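Local coordinates for putative diflavin flavoprotein A 3 (Synechocystis sp., PDB 6H0C), which probably passes electrons from NADH to oxygen and reduces it to water, this chain being the flavodiiron core of a longer modular protein, at residues 171-176 with 201-206; 212-217 with 243-248. All coordinates share one frame; numbering follows the deposited sequence.

How the interactions relate
Three of the four segments lie in the metallo-hydrolase region; 243-248 lies on helix 237-253, which packs against it. The centres of the two interactions are 11 Å apart. Interaction 1 is wholly buried and lies near the centre of the chain. It sets a loop after strand 167-171 against the end of helix 189-202. Interaction 2 lies further out and pairs helices 207-217 and 237-253. Three of its four touching residues are buried and Q245 is partly exposed. Both rest on leucine methyl groups, and neither has a hydrogen bond across it. Interaction 1 adjoins a polar pocket through K172; the polar element of interaction 2 is the Q245 amide alongside L214. F174 links them, because its ring reaches L214 and stacks with Y244.

Interaction 1 (171-176 with 201-206); sequences DKLFGA and CLLAPA
L173 meets L203, and beside this pair K172 meets L202. Both touches are apolar. Methyl CD2 of L173 approaches both methyls of L203, at 4.0 Å from CD2 and 4.1 Å from CD1, so one branch faces a fork. The two side chains lie at a slant. The CB of L173 points away from 201-206. Its CG sits beside the backbone N (chi1 -65°), and the chain then turns so that CD2 still gets across. L203 has its CB directed at the loop. K172 crosses L202 at about a right angle, with K172 CD 4.2 Å from L202 CD2. The lysine is bent at chi2 (-78°) and nearly straight beyond, so that CD touches L202 and the end of the chain leads away from it, toward H229. The backbones stay well apart: the CA atoms of L173 and L203 are 8.1 Å from each other. No hydrogen bond joins the segments, and together they bury 158 Å².

The loop leaves strand 167-171, next to last in the second sheet of the metallo-beta-lactamase-like fold. Segment 201-206 ends helix 189-202 and turns into helix 207-217. The turn is closed by A206 N to L203 O at 2.8 Å, and A206 is the N-cap of the next helix.

Further out, K172 NZ is hydrogen-bonded to H229 NE2 and to a citrate probably left from crystallisation, and D171 OD1 to H83 ND1, a polar cluster that probably corresponds to the diiron pocket of canonical relatives. Y198 OH binds the carbonyl of K172 and T170 OG1 that of L173, which ties down the backbone bearing both touching side chains. L173 also packs on A213 and L217, and L203 on V210, all from helix 207-217.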
loop_
_atom_site.group_PDB
_atom_site.type_symbol
_atom_site.label_atom_id
_atom_site.label_comp_id
_atom_site.label_asym_id
_atom_site.label_seq_id
_atom_site.Cartn_x
_atom_site.Cartn_y
_atom_site.Cartn_z
ATOM N N ASP A 171 1.948 6.881 7.388
ATOM C CA ASP A 171 2.441 6.063 6.275
ATOM C C ASP A 171 1.477 6.220 5.085
ATOM O O ASP A 171 1.209 7.346 4.647
ATOM C CB ASP A 171 2.600 4.587 6.721
ATOM C CG ASP A 171 3.355 3.718 5.697
ATOM O OD1 ASP A 171 4.575 3.908 5.502
ATOM O OD2 ASP A 171 2.725 2.820 5.102
ATOM N N LYS A 172 0.927 5.114 4.588
ATOM C CA LYS A 172 0.121 5.175 3.379
ATOM C C LYS A 172 -1.270 5.761 3.607
ATOM O O LYS A 172 -1.960 6.089 2.648
ATOM C CB LYS A 172 0.011 3.787 2.751
ATOM C CG LYS A 172 1.320 3.297 2.150
ATOM C CD LYS A 172 1.590 3.951 0.787
ATOM C CE LYS A 172 2.979 3.572 0.262
ATOM N NZ LYS A 172 3.189 3.976 -1.166
ATOM N N LEU A 173 -1.684 5.916 4.859
ATOM C CA LEU A 173 -2.999 6.510 5.119
ATOM C C LEU A 173 -2.988 8.045 5.044
ATOM O O LEU A 173 -2.050 8.691 5.518
ATOM C CB LEU A 173 -3.524 6.082 6.492
ATOM C CG LEU A 173 -3.833 4.595 6.671
ATOM C CD1 LEU A 173 -4.130 4.273 8.136
ATOM C CD2 LEU A 173 -5.005 4.218 5.775
ATOM N N PHE A 174 -4.037 8.610 4.445
ATOM C CA PHE A 174 -4.305 10.052 4.480
ATOM C C PHE A 174 -3.424 10.893 3.552
ATOM O O PHE A 174 -3.359 12.114 3.691
ATOM C CB PHE A 174 -4.172 10.587 5.913
ATOM C CG PHE A 174 -5.242 10.096 6.840
ATOM C CD1 PHE A 174 -6.578 10.313 6.551
ATOM C CD2 PHE A 174 -4.916 9.424 7.999
ATOM C CE1 PHE A 174 -7.575 9.860 7.400
ATOM C CE2 PHE A 174 -5.909 8.974 8.860
ATOM C CZ PHE A 174 -7.241 9.194 8.558
ATOM N N GLY A 175 -2.769 10.252 2.595
ATOM C CA GLY A 175 -1.842 10.964 1.739
ATOM C C GLY A 175 -2.437 11.355 0.400
ATOM O O GLY A 175 -3.636 11.220 0.171
ATOM N N ALA A 176 -1.581 11.843 -0.490
ATOM C CA ALA A 176 -2.007 12.233 -1.819
ATOM C C ALA A 176 -0.792 12.320 -2.720
ATOM O O ALA A 176 0.249 12.827 -2.310
ATOM C CB ALA A 176 -2.740 13.552 -1.782
ATOM N N CYS A 201 -7.894 4.534 -5.237
ATOM C CA CYS A 201 -6.928 3.595 -5.796
ATOM C C CYS A 201 -6.301 2.686 -4.748
ATOM O O CYS A 201 -6.124 1.489 -4.987
ATOM C CB CYS A 201 -5.826 4.352 -6.539
ATOM S SG CYS A 201 -6.391 5.160 -8.048
ATOM N N LEU A 202 -5.963 3.256 -3.592
ATOM C CA LEU A 202 -5.168 2.555 -2.582
ATOM C C LEU A 202 -5.971 1.910 -1.457
ATOM O O LEU A 202 -5.552 0.897 -0.899
ATOM C CB LEU A 202 -4.146 3.515 -1.953
ATOM C CG LEU A 202 -2.780 3.627 -2.640
ATOM C CD1 LEU A 202 -2.857 4.412 -3.930
ATOM C CD2 LEU A 202 -1.759 4.243 -1.696
ATOM N N LEU A 203 -7.107 2.501 -1.099
ATOM C CA LEU A 203 -7.750 2.134 0.165
ATOM C C LEU A 203 -9.133 1.492 0.008
ATOM O O LEU A 203 -9.536 0.674 0.840
ATOM C CB LEU A 203 -7.842 3.374 1.073
ATOM C CG LEU A 203 -6.492 4.055 1.347
ATOM C CD1 LEU A 203 -6.654 5.284 2.231
ATOM C CD2 LEU A 203 -5.490 3.054 1.948
ATOM N N ALA A 204 -9.851 1.859 -1.051
ATOM C CA ALA A 204 -11.186 1.319 -1.294
ATOM C C ALA A 204 -11.211 -0.215 -1.344
ATOM O O ALA A 204 -12.149 -0.831 -0.836
ATOM C CB ALA A 204 -11.759 1.899 -2.578
ATOM N N PRO A 205 -10.186 -0.846 -1.950
ATOM C CA PRO A 205 -10.182 -2.320 -1.991
ATOM C C PRO A 205 -9.870 -2.935 -0.638
ATOM O O PRO A 205 -9.912 -4.155 -0.500
ATOM C CB PRO A 205 -9.070 -2.649 -2.991
ATOM C CG PRO A 205 -8.872 -1.379 -3.787
ATOM C CD PRO A 205 -9.115 -0.276 -2.787
ATOM N N ALA A 206 -9.555 -2.094 0.344
ATOM C CA ALA A 206 -9.254 -2.553 1.698
ATOM C C ALA A 206 -10.155 -1.859 2.726
ATOM O O ALA A 206 -9.720 -1.559 3.842
ATOM C CB ALA A 206 -7.784 -2.300 2.026
#

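Interaction 2 (212-217 with 243-248)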
loop_
_atom_site.group_PDB
_atom_site.type_symbol
_atom_site.label_atom_id
_atom_site.label_comp_id
_atom_site.label_asym_id
_atom_site.label_seq_id
_atom_site.Cartn_x
_atom_site.Cartn_y
_atom_site.Cartn_z
ATOM N N ALA A 212 -10.905 -0.372 10.255
ATOM C CA ALA A 212 -10.364 -0.888 11.506
ATOM C C ALA A 212 -9.177 -0.027 11.943
ATOM O O ALA A 212 -9.012 0.264 13.128
ATOM C CB ALA A 212 -9.950 -2.340 11.354
ATOM N N ALA A 213 -8.358 0.375 10.971
ATOM C CA ALA A 213 -7.218 1.243 11.231
ATOM C C ALA A 213 -7.680 2.560 11.832
ATOM O O ALA A 213 -7.172 2.986 12.864
ATOM C CB ALA A 213 -6.421 1.499 9.942
ATOM N N LEU A 214 -8.643 3.211 11.187
ATOM C CA LEU A 214 -9.033 4.550 11.619
ATOM C C LEU A 214 -9.695 4.491 12.973
ATOM O O LEU A 214 -9.640 5.448 13.748
ATOM C CB LEU A 214 -9.963 5.221 10.606
ATOM C CG LEU A 214 -9.296 6.153 9.587
ATOM C CD1 LEU A 214 -8.219 5.413 8.815
ATOM C CD2 LEU A 214 -10.335 6.741 8.627
ATOM N N ASN A 215 -10.322 3.363 13.270
ATOM C CA ASN A 215 -10.922 3.219 14.583
ATOM C C ASN A 215 -9.854 3.212 15.670
ATOM O O ASN A 215 -10.013 3.856 16.704
ATOM C CB ASN A 215 -11.762 1.958 14.674
ATOM C CG ASN A 215 -12.381 1.791 16.041
ATOM O OD1 ASN A 215 -13.236 2.587 16.447
ATOM N ND2 ASN A 215 -11.941 0.766 16.773
ATOM N N LYS A 216 -8.761 2.490 15.437
ATOM C CA LYS A 216 -7.659 2.484 16.396
ATOM C C LYS A 216 -7.022 3.874 16.539
ATOM O O LYS A 216 -6.727 4.330 17.648
ATOM C CB LYS A 216 -6.595 1.468 15.978
ATOM C CG LYS A 216 -7.021 0.004 16.054
ATOM C CD LYS A 216 -5.854 -0.908 15.674
ATOM C CE LYS A 216 -6.285 -2.346 15.421
ATOM N NZ LYS A 216 -6.396 -2.643 13.964
ATOM N N LEU A 217 -6.808 4.543 15.407
ATOM C CA LEU A 217 -6.113 5.829 15.386
ATOM C C LEU A 217 -6.905 6.949 16.066
ATOM O O LEU A 217 -6.316 7.936 16.508
ATOM C CB LEU A 217 -5.789 6.228 13.947
ATOM C CG LEU A 217 -4.895 5.252 13.195
ATOM C CD1 LEU A 217 -4.749 5.678 11.742
ATOM C CD2 LEU A 217 -3.544 5.167 13.882
ATOM N N ASN A 243 -14.294 12.737 5.583
ATOM C CA ASN A 243 -14.437 12.213 4.228
ATOM C C ASN A 243 -14.086 10.718 4.128
ATOM O O ASN A 243 -14.820 9.939 3.517
ATOM C CB ASN A 243 -13.573 13.019 3.254
ATOM C CG ASN A 243 -14.297 14.259 2.702
ATOM O OD1 ASN A 243 -14.773 14.262 1.569
ATOM N ND2 ASN A 243 -14.377 15.305 3.505
ATOM N N TYR A 244 -12.959 10.322 4.717
ATOM C CA TYR A 244 -12.569 8.912 4.740
ATOM C C TYR A 244 -13.683 8.045 5.336
ATOM O O TYR A 244 -14.018 6.982 4.801
ATOM C CB TYR A 244 -11.282 8.719 5.540
ATOM C CG TYR A 244 -10.008 8.694 4.729
ATOM C CD1 TYR A 244 -9.775 9.624 3.717
ATOM C CD2 TYR A 244 -9.012 7.754 5.006
ATOM C CE1 TYR A 244 -8.592 9.606 2.992
ATOM C CE2 TYR A 244 -7.834 7.724 4.291
ATOM C CZ TYR A 244 -7.625 8.646 3.285
ATOM O OH TYR A 244 -6.435 8.606 2.575
ATOM N N GLN A 245 -14.259 8.501 6.445
ATOM C CA GLN A 245 -15.333 7.755 7.091
ATOM C C GLN A 245 -16.518 7.584 6.150
ATOM O O GLN A 245 -17.086 6.496 6.049
ATOM C CB GLN A 245 -15.783 8.444 8.384
ATOM C CG GLN A 245 -14.841 8.238 9.557
ATOM C CD GLN A 245 -14.431 6.772 9.744
ATOM O OE1 GLN A 245 -15.093 5.851 9.253
ATOM N NE2 GLN A 245 -13.330 6.556 10.458
ATOM N N GLN A 246 -16.881 8.659 5.455
ATOM C CA GLN A 246 -17.996 8.623 4.517
ATOM C C GLN A 246 -17.689 7.708 3.324
ATOM O O GLN A 246 -18.516 6.870 2.936
ATOM C CB GLN A 246 -18.328 10.028 4.034
ATOM C CG GLN A 246 -19.443 10.072 3.020
ATOM C CD GLN A 246 -19.461 11.377 2.252
ATOM O OE1 GLN A 246 -18.948 12.394 2.723
ATOM N NE2 GLN A 246 -20.039 11.352 1.056
ATOM N N TRP A 247 -16.495 7.862 2.756
ATOM C CA TRP A 247 -16.082 7.024 1.632
ATOM C C TRP A 247 -16.023 5.541 2.010
ATOM O O TRP A 247 -16.459 4.683 1.246
ATOM C CB TRP A 247 -14.724 7.483 1.097
ATOM C CG TRP A 247 -14.740 8.884 0.630
ATOM C CD1 TRP A 247 -15.832 9.610 0.273
ATOM C CD2 TRP A 247 -13.612 9.749 0.482
ATOM N NE1 TRP A 247 -15.457 10.875 -0.099
ATOM C CE2 TRP A 247 -14.095 10.988 0.023
ATOM C CE3 TRP A 247 -12.233 9.596 0.692
ATOM C CZ2 TRP A 247 -13.255 12.069 -0.236
ATOM C CZ3 TRP A 247 -11.394 10.673 0.435
ATOM C CH2 TRP A 247 -11.910 11.893 -0.022
ATOM N N LEU A 248 -15.474 5.244 3.183
ATOM C CA LEU A 248 -15.438 3.874 3.677
ATOM C C LEU A 248 -16.857 3.321 3.833
ATOM O O LEU A 248 -17.151 2.175 3.469
ATOM C CB LEU A 248 -14.694 3.811 5.006
ATOM C CG LEU A 248 -13.190 4.051 4.919
ATOM C CD1 LEU A 248 -12.596 4.382 6.291
ATOM C CD2 LEU A 248 -12.520 2.828 4.320
#
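L214 carries this contact from the side of helix 212-217 and points its CB at the other helix. The inner side is buried apolar packing by its methyl CD2. This methyl lies 3.8 Å from Y244 CB and 4.0 Å from L248 CD1. It also sits at the edge of the Y244 ring, near the ring plane, and not over a face. L214 and Y244 cross at about a right angle. With chi1 -96°, away from a staggered position, and chi2 57°, CD2 of L214 faces Y244 and L248 together.

The outer side is close but partly exposed, and it is not bonded. Q245 bends at chi2, so its amide runs alongside L214, the two side chains pointing opposite ways. Q245 NE2 comes 3.5 Å from L214 CD2 and 3.6 Å from L214 CB, without a hydrogen bond across the contact.

The helix segments run roughly antiparallel, at 149°, with axes 11.4 Å apart. Helix 207-217 also leans on strand 143-148, where K216 and L217 touch I147. Helix 237-253 packs on helix 189-202, with Y244, W247 and L248 all meeting F199.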